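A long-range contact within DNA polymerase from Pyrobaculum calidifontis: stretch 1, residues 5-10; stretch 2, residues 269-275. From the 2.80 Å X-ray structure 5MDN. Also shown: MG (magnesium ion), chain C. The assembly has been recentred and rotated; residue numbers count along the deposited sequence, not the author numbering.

Stretch 1, residues 5-10: PLDATY
Stretch 2, residues 269-275: SVVGRAN

Residues 5-10 form a beta strand. Residues 269-275 pass beside it as a type II beta turn from V270 to R273, leading into a strand at A274. The closest CA pair is D7 and G272, at 5.4 Å. The contact is small, burying 275 Å² over both sides, and it centres on one buried carboxylate.

D7 points its CA-to-CB bond toward the turn. Its chi1 is t (-167°) and its chi2 is 19°. This brings OD2 to the turn, where G272 N donates a hydrogen bond to D7 OD2 at 3.0 Å, with an angle of 139° at the hydrogen. The other oxygen, D7 OD1, binds the magnesium ion at 2.5 Å. D7 OD1 also accepts a weak hydrogen bond from A8 N at 2.8 Å. Aspartate suits this place because its two oxygens serve the metal and the turn at once.

The turn is closed by a backbone hydrogen bond from R273 N to V270 O, 3.1 Å. V271 has phi/psi -57/135 and G272 has 81/13. The positive phi favours glycine, and a CB there would point away from the strand.

Apolar contacts extend on both sides of D7 in sequence. L6 points toward stretch 2 with chi1 -93°, between wells, and chi2 t (170°). Its CD2 lies 4.3 Å from A274 CB, a methyl group directed sideways. T9 also points toward the turn, with chi1 p (64°). T9 CG2 meets V271 CG2 at 3.8 Å; V271 lies sideways with chi1 t (169°). Here threonine's methyl provides the apolar surface.

A8 points away, consistent with strand alternation between D7 and T9. R273 also points away, with chi1 33°, chi2 t, chi3 p and chi4 119°; its NE and NH2 are hydrogen-bonded elsewhere in the structure.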

# COMPACT_ATOMS: atom_id res chain seq x y z
N PRO A 5 -17.12 -11.86 -7.51
CA PRO A 5 -17.43 -11.15 -6.26
C PRO A 5 -16.75 -9.79 -6.18
O PRO A 5 -15.56 -9.66 -6.49
CB PRO A 5 -16.89 -12.10 -5.18
CG PRO A 5 -16.68 -13.42 -5.87
CD PRO A 5 -16.29 -13.04 -7.27
N LEU A 6 -17.51 -8.78 -5.78
CA LEU A 6 -16.98 -7.45 -5.47
C LEU A 6 -16.70 -7.27 -3.99
O LEU A 6 -15.59 -6.87 -3.61
CB LEU A 6 -17.97 -6.37 -5.94
CG LEU A 6 -17.78 -5.76 -7.33
CD1 LEU A 6 -18.99 -4.91 -7.69
CD2 LEU A 6 -16.51 -4.93 -7.39
N ASP A 7 -17.69 -7.53 -3.14
CA ASP A 7 -17.60 -7.26 -1.71
C ASP A 7 -18.25 -8.39 -0.94
O ASP A 7 -19.15 -9.07 -1.44
CB ASP A 7 -18.27 -5.92 -1.36
CG ASP A 7 -17.94 -5.45 0.04
OD1 ASP A 7 -16.94 -5.94 0.61
OD2 ASP A 7 -18.68 -4.60 0.57
N ALA A 8 -17.79 -8.60 0.29
CA ALA A 8 -18.34 -9.62 1.17
C ALA A 8 -18.55 -9.05 2.56
O ALA A 8 -17.72 -8.30 3.07
CB ALA A 8 -17.41 -10.84 1.24
N THR A 9 -19.68 -9.42 3.18
CA THR A 9 -20.04 -8.98 4.52
C THR A 9 -20.66 -10.15 5.27
O THR A 9 -20.78 -11.26 4.73
CB THR A 9 -21.02 -7.80 4.49
OG1 THR A 9 -22.26 -8.22 3.90
CG2 THR A 9 -20.46 -6.62 3.70
N TYR A 10 -21.06 -9.91 6.52
CA TYR A 10 -21.84 -10.89 7.25
C TYR A 10 -22.63 -10.19 8.35
O TYR A 10 -22.18 -9.19 8.91
CB TYR A 10 -20.96 -12.00 7.84
CG TYR A 10 -20.30 -11.67 9.16
CD1 TYR A 10 -19.08 -11.00 9.21
CD2 TYR A 10 -20.89 -12.04 10.37
CE1 TYR A 10 -18.48 -10.70 10.42
CE2 TYR A 10 -20.29 -11.74 11.58
CZ TYR A 10 -19.09 -11.07 11.60
OH TYR A 10 -18.49 -10.78 12.80
N SER A 269 -15.34 0.61 4.72
CA SER A 269 -16.21 -0.32 4.01
C SER A 269 -17.46 0.40 3.52
O SER A 269 -18.11 1.13 4.28
CB SER A 269 -16.60 -1.49 4.91
OG SER A 269 -17.62 -2.27 4.32
N VAL A 270 -17.80 0.19 2.25
CA VAL A 270 -19.07 0.62 1.68
C VAL A 270 -19.73 -0.64 1.15
O VAL A 270 -19.36 -1.14 0.08
CB VAL A 270 -18.89 1.67 0.58
CG1 VAL A 270 -20.23 2.18 0.11
CG2 VAL A 270 -18.03 2.83 1.09
N VAL A 271 -20.69 -1.18 1.91
CA VAL A 271 -21.22 -2.51 1.66
C VAL A 271 -21.76 -2.62 0.24
O VAL A 271 -22.48 -1.73 -0.25
CB VAL A 271 -22.30 -2.86 2.69
CG1 VAL A 271 -23.04 -4.12 2.30
CG2 VAL A 271 -21.68 -3.01 4.07
N GLY A 272 -21.41 -3.71 -0.44
CA GLY A 272 -21.86 -3.96 -1.79
C GLY A 272 -21.09 -3.24 -2.88
O GLY A 272 -21.56 -3.21 -4.02
N ARG A 273 -19.93 -2.67 -2.56
CA ARG A 273 -19.09 -2.03 -3.56
C ARG A 273 -17.68 -1.91 -3.01
O ARG A 273 -17.45 -2.05 -1.81
CB ARG A 273 -19.64 -0.66 -3.97
CG ARG A 273 -20.36 0.10 -2.86
CD ARG A 273 -20.86 1.45 -3.36
NE ARG A 273 -21.80 1.31 -4.48
CZ ARG A 273 -23.06 1.72 -4.45
NH1 ARG A 273 -23.55 2.30 -3.36
NH2 ARG A 273 -23.84 1.55 -5.51
N ALA A 274 -16.73 -1.66 -3.91
CA ALA A 274 -15.31 -1.62 -3.58
C ALA A 274 -14.88 -0.17 -3.39
O ALA A 274 -14.81 0.60 -4.35
CB ALA A 274 -14.49 -2.30 -4.68
N ASN A 275 -14.59 0.20 -2.14
CA ASN A 275 -13.99 1.49 -1.84
C ASN A 275 -12.48 1.36 -1.91
O ASN A 275 -11.85 0.75 -1.03
CB ASN A 275 -14.44 1.98 -0.46
CG ASN A 275 -13.78 3.29 -0.07
OD1 ASN A 275 -13.71 4.22 -0.87
ND2 ASN A 275 -13.31 3.37 1.17
MG MG C . -15.88 -4.62 2.46